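Local atomic coordinates of ferredoxin--NADP reductase, apicoplast (Plasmodium falciparum, PDB entry 3JQQ), a protein that catalyses electron transfer between ferredoxin and NADP(H) through a bound FAD in the apicoplast, and may thereby serve isoprenoid precursor synthesis. Residues B[178-183]-B[222-227]; B[215-220]-B[244-249]; B[258-263]-B[287-292]. The protein carries 1 engineered substitution. All blocks are in the same frame, centred on the assembly; numbering follows the deposited sequence.

Contact 1. Residues B[178-183]-B[222-227]; sequences TGTGIS and SILYLN. With FAD (flavin-adenine dinucleotide), chain I.
The Tyr-225 ring meets the segment 178-183 at its edge: Ser-183 OG lies 4.0 Å from CE2, and Ile-182 CG2 is 4.3 Å from CD2, both near the ring plane. The ring of His-37 meets this tyrosine almost perpendicularly, and Tyr-225 OH is hydrogen-bonded to Ser-106 OG and His-37 ND1. The other flat group is the flavin, where Thr-180 stands over the face of the pyrimidine end with OG1 3.5 Å above FAD N3. That hydroxyl is also hydrogen-bonded to Tyr-316 OH, which is consistent with its placement over the flavin.

Leu-224 joins the two regions. Its CD1 is anti to CA (chi2 179°), which extends the branch to 3.5 Å from Gly-179 O and beside Thr-180, 3.7 Å from CG2. The Ile-182 side chain runs counter to that of the leucine and puts CG2 3.9 Å from Leu-224 CB. No hydrogen bond crosses; the contact is buried van der Waals packing, mostly apolar.

The sequence Gly-Thr-Gly-Ile forms the glycine-rich turn known from the ferredoxin reductase family, tightened by Gly-181 N bonding to Thr-178 O at 2.7 Å. This turn connects strand 173-178 to helix 183-192, while Tyr-225, at the N-cap position, opens helix 226-235; Ala-117 of strand 114-123 in the antiparallel sheet touches both Ser-183 and Tyr-225.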
# COMPACT_ATOMS: atom_id res chain seq x y z
N THR B 178 -6.24 10.89 1.32
CA THR B 178 -5.71 10.26 2.52
C THR B 178 -4.19 10.45 2.53
O THR B 178 -3.54 10.34 1.50
CB THR B 178 -6.03 8.75 2.59
OG1 THR B 178 -5.43 8.07 1.48
CG2 THR B 178 -7.53 8.52 2.58
N GLY B 179 -3.64 10.73 3.71
CA GLY B 179 -2.19 10.86 3.85
C GLY B 179 -1.55 11.79 2.84
O GLY B 179 -1.96 12.94 2.70
N THR B 180 -0.55 11.29 2.13
CA THR B 180 0.17 12.11 1.15
C THR B 180 -0.67 12.38 -0.09
O THR B 180 -0.25 13.08 -1.00
CB THR B 180 1.50 11.46 0.73
OG1 THR B 180 1.26 10.15 0.21
CG2 THR B 180 2.45 11.36 1.92
N GLY B 181 -1.88 11.82 -0.11
CA GLY B 181 -2.81 12.05 -1.19
C GLY B 181 -3.34 13.48 -1.26
O GLY B 181 -4.08 13.83 -2.18
N ILE B 182 -2.98 14.31 -0.29
CA ILE B 182 -3.42 15.70 -0.35
C ILE B 182 -2.53 16.51 -1.29
O ILE B 182 -2.91 17.57 -1.78
CB ILE B 182 -3.47 16.35 1.06
CG1 ILE B 182 -4.19 17.70 1.01
CG2 ILE B 182 -2.06 16.50 1.63
CD1 ILE B 182 -5.70 17.60 1.02
N SER B 183 -1.35 15.97 -1.58
CA SER B 183 -0.33 16.67 -2.36
C SER B 183 -0.81 17.36 -3.64
O SER B 183 -0.62 18.57 -3.79
CB SER B 183 0.86 15.75 -2.66
OG SER B 183 1.74 15.69 -1.56
N SER B 222 -1.10 14.91 12.02
CA SER B 222 -0.75 14.16 10.82
C SER B 222 -1.24 14.84 9.54
O SER B 222 -0.96 14.36 8.44
CB SER B 222 -1.29 12.73 10.90
OG SER B 222 -0.70 12.03 11.99
N ILE B 223 -1.96 15.95 9.69
CA ILE B 223 -2.41 16.71 8.53
C ILE B 223 -1.20 17.28 7.79
O ILE B 223 -0.43 18.07 8.35
CB ILE B 223 -3.35 17.87 8.92
CG1 ILE B 223 -4.56 17.33 9.68
CG2 ILE B 223 -3.78 18.64 7.69
CD1 ILE B 223 -5.40 18.42 10.31
N LEU B 224 -1.03 16.88 6.55
CA LEU B 224 0.05 17.39 5.73
C LEU B 224 -0.35 18.73 5.13
O LEU B 224 -1.48 18.91 4.68
CB LEU B 224 0.40 16.38 4.64
CG LEU B 224 0.72 14.99 5.21
CD1 LEU B 224 1.03 13.99 4.11
CD2 LEU B 224 1.86 15.07 6.21
N TYR B 225 0.57 19.68 5.14
CA TYR B 225 0.33 21.02 4.60
C TYR B 225 -0.80 21.75 5.34
O TYR B 225 -1.62 22.45 4.74
CB TYR B 225 0.07 20.96 3.10
CG TYR B 225 1.27 20.48 2.30
CD1 TYR B 225 2.41 21.26 2.18
CD2 TYR B 225 1.27 19.23 1.69
CE1 TYR B 225 3.51 20.82 1.46
CE2 TYR B 225 2.36 18.78 0.97
CZ TYR B 225 3.48 19.58 0.87
OH TYR B 225 4.58 19.14 0.16
N LEU B 226 -0.82 21.58 6.66
CA LEU B 226 -1.78 22.23 7.55
C LEU B 226 -1.68 23.75 7.49
O LEU B 226 -2.69 24.45 7.62
CB LEU B 226 -1.57 21.73 8.98
CG LEU B 226 -2.71 21.77 10.01
CD1 LEU B 226 -2.52 22.89 11.02
CD2 LEU B 226 -4.08 21.85 9.33
N ASN B 227 -0.47 24.26 7.31
CA ASN B 227 -0.24 25.70 7.19
C ASN B 227 -1.03 26.29 6.03
O ASN B 227 -1.81 27.23 6.20
CB ASN B 227 1.24 26.01 6.98
CG ASN B 227 2.07 25.78 8.23
OD1 ASN B 227 1.54 25.59 9.32
ND2 ASN B 227 3.39 25.81 8.07
PA FAD I . 9.86 0.10 -0.87
O1A FAD I . 9.52 0.12 -2.34
O2A FAD I . 11.32 -0.23 -0.66
O5B FAD I . 8.90 -0.93 -0.09
C5B FAD I . 7.50 -0.72 -0.04
C4B FAD I . 6.97 -0.96 1.37
O4B FAD I . 7.35 -2.25 1.84
C3B FAD I . 7.53 0.04 2.36
O3B FAD I . 6.52 0.35 3.30
C2B FAD I . 8.65 -0.71 3.05
O2B FAD I . 8.77 -0.29 4.40
C1B FAD I . 8.21 -2.16 2.96
N9A FAD I . 9.35 -3.07 2.78
C8A FAD I . 10.33 -3.00 1.82
N7A FAD I . 11.18 -4.04 2.01
C5A FAD I . 10.76 -4.77 3.06
C6A FAD I . 11.25 -5.92 3.66
N6A FAD I . 12.40 -6.45 3.26
N1A FAD I . 10.59 -6.45 4.75
C2A FAD I . 9.45 -5.84 5.23
N3A FAD I . 8.97 -4.70 4.62
C4A FAD I . 9.61 -4.17 3.55
N1 FAD I . 4.48 8.41 -1.68
C2 FAD I . 4.72 9.53 -0.91
O2 FAD I . 5.31 9.41 0.16
N3 FAD I . 4.31 10.77 -1.36
C4 FAD I . 3.65 10.90 -2.56
O4 FAD I . 3.28 12.00 -2.95
C4X FAD I . 3.41 9.77 -3.33
N5 FAD I . 2.75 9.89 -4.54
C5X FAD I . 2.51 8.76 -5.29
C6 FAD I . 1.85 8.88 -6.51
C7 FAD I . 1.60 7.76 -7.28
C7M FAD I . 0.89 7.89 -8.59
C8 FAD I . 2.03 6.51 -6.83
C8M FAD I . 1.77 5.27 -7.64
C9 FAD I . 2.69 6.38 -5.61
C9A FAD I . 2.93 7.51 -4.83
N10 FAD I . 3.60 7.38 -3.63
C10 FAD I . 3.83 8.52 -2.88
C1' FAD I . 4.23 6.06 -3.20
C2' FAD I . 5.75 6.06 -3.39
O2' FAD I . 6.04 6.08 -4.77
C3' FAD I . 6.49 4.84 -2.82
O3' FAD I . 5.79 3.65 -3.09
C4' FAD I . 6.80 4.94 -1.33
O4' FAD I . 7.69 6.01 -1.12
C5' FAD I . 7.46 3.66 -0.83
O5' FAD I . 8.66 3.50 -1.54
P FAD I . 9.98 2.90 -0.85
O1P FAD I . 11.03 2.63 -1.91
O2P FAD I . 10.52 3.82 0.22
O3P FAD I . 9.49 1.52 -0.20

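Contact 2. Residues B[215-220]-B[244-249]; sequences YGVYNE and YVFSYK. With A2P (adenosine-2'-5'-diphosphate), chain J.
Ser-247 OG, packed against Tyr-218 CD1, is approached by two groups of the bound adenosine-2'-5'-diphosphate: it accepts a hydrogen bond from the ribose O3' at 2.8 Å and lies 2.7 Å from O3P of the 2'-phosphate. A chi1 of 58° places OG where O3' and O3P both reach it. The same O3P sits at the edge of the Tyr-218 ring, in its plane, so both segments line the phosphate site at the C-terminal ends of two strands.

Those strands, 211-217 and 240-246, are the parallel pair of a beta-alpha-beta unit in the Rossmann-like NADP-binding domain, linked through helix 226-235. Val-245 is bonded on both sides of Gly-216: its N reaches Tyr-215 O at 2.9 Å, and its O receives Val-217 N at 3.1 Å. Ser-247 N then bonds to Val-217 O at 2.9 Å, which carries the parallel pattern to a residue that bonds to the ligand. Past the strand ends the alternation stops, and Tyr-248 N bonds instead to Tyr-218 O at 3.0 Å.

Tyr-215, Val-217, Tyr-244 and Phe-246 share one sheet face, on which Leu-226 and Leu-229 of helix 226-235 pack against Tyr-244; Val-245 faces helix 259-265 on the other. Val-217 CG2 abuts the edge of the Phe-246 ring. Tyr-248 CB makes a CH-pi contact over the Tyr-218 ring, 3.8 Å from its centroid. Further out, the Glu-220 carboxylate stacks over one face of Phe-246, offset toward the ring's margin, planes 29° apart, with Glu-220 CG 3.7 Å from Phe-246 CZ.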
# COMPACT_ATOMS: atom_id res chain seq x y z
N TYR B 215 -10.52 14.86 3.86
CA TYR B 215 -9.13 14.49 4.08
C TYR B 215 -8.99 13.57 5.29
O TYR B 215 -9.27 13.97 6.42
CB TYR B 215 -8.29 15.76 4.24
CG TYR B 215 -6.79 15.56 4.31
CD1 TYR B 215 -6.19 14.43 3.76
CD2 TYR B 215 -5.97 16.51 4.89
CE1 TYR B 215 -4.82 14.26 3.81
CE2 TYR B 215 -4.60 16.35 4.96
CZ TYR B 215 -4.03 15.22 4.41
OH TYR B 215 -2.66 15.05 4.47
N GLY B 216 -8.57 12.34 5.03
CA GLY B 216 -8.39 11.35 6.08
C GLY B 216 -6.94 11.20 6.48
O GLY B 216 -6.06 10.94 5.66
N VAL B 217 -6.68 11.40 7.77
CA VAL B 217 -5.35 11.23 8.34
C VAL B 217 -5.51 10.62 9.73
O VAL B 217 -6.63 10.48 10.23
CB VAL B 217 -4.59 12.57 8.42
CG1 VAL B 217 -4.21 13.05 7.03
CG2 VAL B 217 -5.41 13.61 9.16
N TYR B 218 -4.40 10.27 10.36
CA TYR B 218 -4.44 9.62 11.68
C TYR B 218 -4.98 10.54 12.78
O TYR B 218 -5.90 10.18 13.51
CB TYR B 218 -3.07 9.08 12.07
CG TYR B 218 -3.05 8.40 13.42
CD1 TYR B 218 -3.63 7.15 13.60
CD2 TYR B 218 -2.48 9.02 14.52
CE1 TYR B 218 -3.62 6.53 14.84
CE2 TYR B 218 -2.47 8.41 15.76
CZ TYR B 218 -3.04 7.16 15.92
OH TYR B 218 -3.04 6.54 17.15
N ASN B 219 -4.39 11.73 12.90
CA ASN B 219 -4.83 12.73 13.86
C ASN B 219 -4.49 14.14 13.36
O ASN B 219 -3.98 14.30 12.26
CB ASN B 219 -4.21 12.47 15.24
CG ASN B 219 -2.69 12.51 15.21
OD1 ASN B 219 -2.09 12.95 14.24
ND2 ASN B 219 -2.06 12.04 16.29
N GLU B 220 -4.76 15.15 14.18
CA GLU B 220 -4.50 16.54 13.80
C GLU B 220 -3.04 16.79 13.42
O GLU B 220 -2.76 17.55 12.48
CB GLU B 220 -4.91 17.50 14.92
CG GLU B 220 -6.39 17.47 15.29
CD GLU B 220 -6.72 16.40 16.32
OE1 GLU B 220 -5.92 15.45 16.47
OE2 GLU B 220 -7.78 16.51 16.97
N TYR B 244 -12.13 16.95 7.99
CA TYR B 244 -11.07 16.04 8.42
C TYR B 244 -11.63 14.78 9.06
O TYR B 244 -12.50 14.84 9.92
CB TYR B 244 -10.15 16.74 9.43
CG TYR B 244 -9.34 17.88 8.87
CD1 TYR B 244 -9.57 19.19 9.30
CD2 TYR B 244 -8.34 17.67 7.93
CE1 TYR B 244 -8.83 20.24 8.79
CE2 TYR B 244 -7.60 18.71 7.42
CZ TYR B 244 -7.85 20.00 7.86
OH TYR B 244 -7.11 21.04 7.35
N VAL B 245 -11.11 13.63 8.64
CA VAL B 245 -11.52 12.35 9.21
C VAL B 245 -10.32 11.67 9.86
O VAL B 245 -9.45 11.15 9.16
CB VAL B 245 -12.12 11.42 8.15
CG1 VAL B 245 -12.74 10.20 8.81
CG2 VAL B 245 -13.15 12.16 7.31
N PHE B 246 -10.28 11.67 11.19
CA PHE B 246 -9.14 11.14 11.91
C PHE B 246 -9.33 9.67 12.28
O PHE B 246 -10.33 9.30 12.91
CB PHE B 246 -8.86 11.98 13.16
CG PHE B 246 -8.65 13.45 12.88
CD1 PHE B 246 -7.65 13.86 12.01
CD2 PHE B 246 -9.44 14.41 13.49
CE1 PHE B 246 -7.45 15.21 11.75
CE2 PHE B 246 -9.25 15.75 13.23
CZ PHE B 246 -8.25 16.16 12.36
N SER B 247 -8.37 8.83 11.91
CA SER B 247 -8.50 7.40 12.15
C SER B 247 -8.23 6.99 13.60
O SER B 247 -8.62 5.90 14.01
CB SER B 247 -7.63 6.58 11.18
OG SER B 247 -6.26 6.94 11.26
N TYR B 248 -7.58 7.86 14.38
CA TYR B 248 -7.31 7.54 15.78
C TYR B 248 -8.61 7.43 16.57
O TYR B 248 -8.73 6.60 17.47
CB TYR B 248 -6.37 8.57 16.43
CG TYR B 248 -7.07 9.71 17.11
CD1 TYR B 248 -7.45 9.63 18.44
CD2 TYR B 248 -7.35 10.89 16.42
CE1 TYR B 248 -8.09 10.68 19.07
CE2 TYR B 248 -7.99 11.94 17.04
CZ TYR B 248 -8.36 11.83 18.37
OH TYR B 248 -9.00 12.88 18.99
N LYS B 249 -9.59 8.26 16.23
CA LYS B 249 -10.92 8.18 16.84
C LYS B 249 -11.57 6.83 16.57
O LYS B 249 -11.30 5.85 17.26
CB LYS B 249 -11.82 9.30 16.32
CG LYS B 249 -11.56 10.65 16.98
CD LYS B 249 -12.30 11.76 16.24
CE LYS B 249 -12.00 13.12 16.87
NZ LYS B 249 -12.44 14.24 15.99
P1 A2P J . -5.16 3.99 9.76
O1P A2P J . -6.26 3.02 10.11
O2P A2P J . -4.08 3.39 8.89
O3P A2P J . -4.65 4.79 10.93
P2 A2P J . -1.26 6.43 5.50
O4P A2P J . -1.17 7.26 4.24
O5P A2P J . -1.01 4.95 5.29
O6P A2P J . -0.55 7.03 6.69
O5' A2P J . -2.82 6.51 5.89
C5' A2P J . -3.54 7.73 5.72
C4' A2P J . -4.90 7.61 6.40
O4' A2P J . -5.74 6.73 5.65
C3' A2P J . -4.78 7.00 7.79
O3' A2P J . -5.65 7.72 8.67
C2' A2P J . -5.27 5.58 7.64
O2' A2P J . -5.88 5.09 8.83
C1' A2P J . -6.32 5.80 6.57
N9 A2P J . -6.79 4.52 5.97
C8 A2P J . -6.28 3.30 6.20
N7 A2P J . -6.97 2.35 5.51
C5 A2P J . -7.94 2.98 4.82
C6 A2P J . -9.03 2.59 3.89
N6 A2P J . -9.22 1.29 3.54
N1 A2P J . -9.83 3.56 3.40
C2 A2P J . -9.65 4.86 3.73
N3 A2P J . -8.69 5.28 4.57
C4 A2P J . -7.82 4.41 5.14

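Contact 3. Residues B[258-263]-B[287-292]; sequences YVQDEI and KSIRYK. With A2P (adenosine-2'-5'-diphosphate), chain J; A2P (adenosine-2'-5'-diphosphate), chain H.
Chi1 of Gln-260 (-30°), off the staggered position, puts CG 3.2 Å from Ile-289 CA, a tight approach, and a bend at chi2 (84°) turns CD aside. Lys-292, with CG anti to its backbone N and the chain extended beyond, runs across to Asp-261, and its CB packs on Gln-260 CB at 3.7 Å. Val-259 CG1 meets Ile-289 CG1 at 3.8 Å. The packing joins the first turns of helices 259-265 and 289-298, with Ile-176 of strand 173-178 touching both Val-259 and Ile-289.

Asp-261 forms a salt bridge through OD2 to Lys-292 NZ; the modelled separation is so short that its exact length is doubtful. Its OD1 accepts Tyr-258 N at 2.9 Å through the anti lone pair, in a practically straight bond (177°), the backbone-to-acid half of a capping box.

Tyr-258 lays one ring face against the adenine of the chain J ligand, whose C4 is 3.4 Å above the ring plane, and its OH donates to the 2'-phosphate O1P at 2.5 Å. Ser-288 OG bonds to O2P of the chain H ligand's 2'-phosphate. Ser-256 OG of the second subunit bonds to Asp-261 OD1, and Thr-255 N of that subunit weakly to OD2. With the lysine on OD2 and the N-cap N-H of Tyr-258 on OD1, buried Asp-261 is probably kept ionised, tying the ligand-bearing turn to the subunit interface.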
# COMPACT_ATOMS: atom_id res chain seq x y z
N TYR B 258 -13.55 5.63 8.11
CA TYR B 258 -12.60 6.30 7.23
C TYR B 258 -13.27 7.39 6.39
O TYR B 258 -14.44 7.71 6.61
CB TYR B 258 -11.90 5.27 6.33
CG TYR B 258 -10.93 4.36 7.08
CD1 TYR B 258 -9.90 4.89 7.83
CD2 TYR B 258 -11.06 2.98 7.01
CE1 TYR B 258 -9.01 4.06 8.51
CE2 TYR B 258 -10.17 2.14 7.68
CZ TYR B 258 -9.15 2.69 8.43
OH TYR B 258 -8.27 1.88 9.11
N VAL B 259 -12.53 7.97 5.45
CA VAL B 259 -13.02 9.13 4.71
C VAL B 259 -14.29 8.84 3.89
O VAL B 259 -15.17 9.70 3.79
CB VAL B 259 -11.92 9.79 3.84
CG1 VAL B 259 -11.59 8.93 2.63
CG2 VAL B 259 -12.33 11.19 3.42
N GLN B 260 -14.39 7.64 3.32
CA GLN B 260 -15.58 7.26 2.56
C GLN B 260 -16.81 7.16 3.46
O GLN B 260 -17.93 7.42 3.02
CB GLN B 260 -15.40 5.92 1.85
CG GLN B 260 -13.98 5.59 1.44
CD GLN B 260 -13.20 4.96 2.57
OE1 GLN B 260 -13.37 3.79 2.90
NE2 GLN B 260 -12.32 5.75 3.18
N ASP B 261 -16.60 6.75 4.70
CA ASP B 261 -17.70 6.54 5.63
C ASP B 261 -18.29 7.88 6.05
O ASP B 261 -19.50 8.01 6.23
CB ASP B 261 -17.23 5.75 6.86
CG ASP B 261 -16.72 4.37 6.50
OD1 ASP B 261 -15.58 4.03 6.89
OD2 ASP B 261 -17.44 3.62 5.82
N GLU B 262 -17.41 8.86 6.20
CA GLU B 262 -17.81 10.23 6.50
C GLU B 262 -18.68 10.72 5.35
O GLU B 262 -19.74 11.32 5.55
CB GLU B 262 -16.58 11.12 6.62
CG GLU B 262 -16.59 12.05 7.82
CD GLU B 262 -17.87 12.87 7.91
OE1 GLU B 262 -18.51 12.84 8.98
OE2 GLU B 262 -18.22 13.53 6.91
N ILE B 263 -18.21 10.46 4.13
CA ILE B 263 -18.92 10.85 2.93
C ILE B 263 -20.25 10.11 2.82
O ILE B 263 -21.27 10.70 2.44
CB ILE B 263 -18.06 10.61 1.68
CG1 ILE B 263 -16.83 11.51 1.70
CG2 ILE B 263 -18.88 10.86 0.42
CD1 ILE B 263 -15.87 11.27 0.56
N LYS B 287 -6.87 2.75 -2.38
CA LYS B 287 -7.75 2.18 -3.40
C LYS B 287 -9.20 2.00 -2.96
O LYS B 287 -10.12 2.15 -3.76
CB LYS B 287 -7.18 0.85 -3.90
CG LYS B 287 -7.04 -0.21 -2.82
CD LYS B 287 -6.49 -1.51 -3.39
CE LYS B 287 -5.12 -1.30 -4.02
NZ LYS B 287 -4.57 -2.57 -4.59
N SER B 288 -9.40 1.65 -1.69
CA SER B 288 -10.73 1.35 -1.18
C SER B 288 -11.70 2.53 -1.27
O SER B 288 -12.87 2.34 -1.61
CB SER B 288 -10.65 0.86 0.27
OG SER B 288 -9.86 -0.31 0.37
N ILE B 289 -11.24 3.74 -0.98
CA ILE B 289 -12.12 4.90 -1.08
C ILE B 289 -13.08 4.78 -2.27
O ILE B 289 -14.28 5.05 -2.15
CB ILE B 289 -11.31 6.20 -1.23
CG1 ILE B 289 -10.45 6.43 0.00
CG2 ILE B 289 -12.24 7.38 -1.48
CD1 ILE B 289 -9.35 7.45 -0.21
N ARG B 290 -12.54 4.37 -3.41
CA ARG B 290 -13.25 4.38 -4.68
C ARG B 290 -14.68 3.85 -4.66
O ARG B 290 -15.61 4.55 -5.07
CB ARG B 290 -12.44 3.61 -5.74
CG ARG B 290 -13.00 3.72 -7.15
CD ARG B 290 -12.45 2.62 -8.04
NE ARG B 290 -12.67 2.91 -9.46
CZ ARG B 290 -12.62 1.99 -10.42
NH1 ARG B 290 -12.36 0.73 -10.13
NH2 ARG B 290 -12.82 2.35 -11.69
N TYR B 291 -14.86 2.62 -4.21
CA TYR B 291 -16.14 1.93 -4.42
C TYR B 291 -17.29 2.47 -3.58
O TYR B 291 -18.42 2.57 -4.06
CB TYR B 291 -15.96 0.41 -4.24
CG TYR B 291 -15.04 -0.18 -5.28
CD1 TYR B 291 -13.68 -0.33 -5.02
CD2 TYR B 291 -15.51 -0.57 -6.53
CE1 TYR B 291 -12.83 -0.87 -5.97
CE2 TYR B 291 -14.67 -1.11 -7.48
CZ TYR B 291 -13.32 -1.25 -7.20
OH TYR B 291 -12.48 -1.79 -8.14
N LYS B 292 -17.01 2.83 -2.33
CA LYS B 292 -18.04 3.38 -1.46
C LYS B 292 -18.56 4.71 -2.01
O LYS B 292 -19.76 4.95 -2.04
CB LYS B 292 -17.48 3.57 -0.04
CG LYS B 292 -18.53 3.44 1.06
CD LYS B 292 -17.88 3.01 2.36
CE LYS B 292 -18.90 2.39 3.31
NZ LYS B 292 -18.25 1.77 4.50
P1 A2P J . -5.16 3.99 9.76
O1P A2P J . -6.26 3.02 10.11
O2P A2P J . -4.08 3.39 8.89
O3P A2P J . -4.65 4.79 10.93
P2 A2P J . -1.26 6.43 5.50
O4P A2P J . -1.17 7.26 4.24
O5P A2P J . -1.01 4.95 5.29
O6P A2P J . -0.55 7.03 6.69
O5' A2P J . -2.82 6.51 5.89
C5' A2P J . -3.54 7.73 5.72
C4' A2P J . -4.90 7.61 6.40
O4' A2P J . -5.74 6.73 5.65
C3' A2P J . -4.78 7.00 7.79
O3' A2P J . -5.65 7.72 8.67
C2' A2P J . -5.27 5.58 7.64
O2' A2P J . -5.88 5.09 8.83
C1' A2P J . -6.32 5.80 6.57
N9 A2P J . -6.79 4.52 5.97
C8 A2P J . -6.28 3.30 6.20
N7 A2P J . -6.97 2.35 5.51
C5 A2P J . -7.94 2.98 4.82
C6 A2P J . -9.03 2.59 3.89
N6 A2P J . -9.22 1.29 3.54
N1 A2P J . -9.83 3.56 3.40
C2 A2P J . -9.65 4.86 3.73
N3 A2P J . -8.69 5.28 4.57
C4 A2P J . -7.82 4.41 5.14
P1 A2P H . -11.47 -2.98 0.79
O1P A2P H . -12.03 -1.81 1.55
O2P A2P H . -10.22 -2.65 -0.00
O3P A2P H . -12.49 -3.78 0.02
P2 A2P H . -6.14 -5.76 -0.98
O4P A2P H . -5.98 -4.31 -1.35
O5P A2P H . -6.86 -6.59 -2.01
O6P A2P H . -4.89 -6.42 -0.44
O5' A2P H . -7.15 -5.74 0.29
C5' A2P H . -7.46 -6.96 0.96
C4' A2P H . -8.51 -6.70 2.03
O4' A2P H . -8.02 -5.77 3.00
C3' A2P H . -9.78 -6.09 1.44
O3' A2P H . -10.92 -6.67 2.07
C2' A2P H . -9.68 -4.63 1.83
O2' A2P H . -10.96 -4.00 1.93
C1' A2P H . -9.04 -4.78 3.19
N9 A2P H . -8.61 -3.48 3.74
C8 A2P H . -8.60 -2.29 3.09
N7 A2P H . -8.18 -1.29 3.91
C5 A2P H . -7.93 -1.85 5.11
C6 A2P H . -7.46 -1.37 6.43
N6 A2P H . -7.16 -0.06 6.63
N1 A2P H . -7.33 -2.27 7.42
C2 A2P H . -7.62 -3.58 7.24
N3 A2P H . -8.05 -4.08 6.08
C4 A2P H . -8.22 -3.28 5.00

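All three contacts border the nucleotide site of one Rossmann-like domain. Contact 1 and contact 2, with centres about 11 Å apart, share a polar junction: Gly-179 O lies 2.8 Å from Tyr-215 OH, a probable hydrogen bond. Contact 3 has its centre about 13 Å from that of contact 2 and 17 Å from that of contact 1; Ile-289 CD1 packs 3.5 Å from Thr-178 CG2, and Glu-262 CG 3.5 Å from Val-245 CG2. Contacts 2 and 3 hold the chain J ligand, which also touches Thr-178 and Gly-179 of contact 1. Since Thr-180 sits on the flavin, the glycine-rich turn is placed between the FAD and the NADP(H) sites.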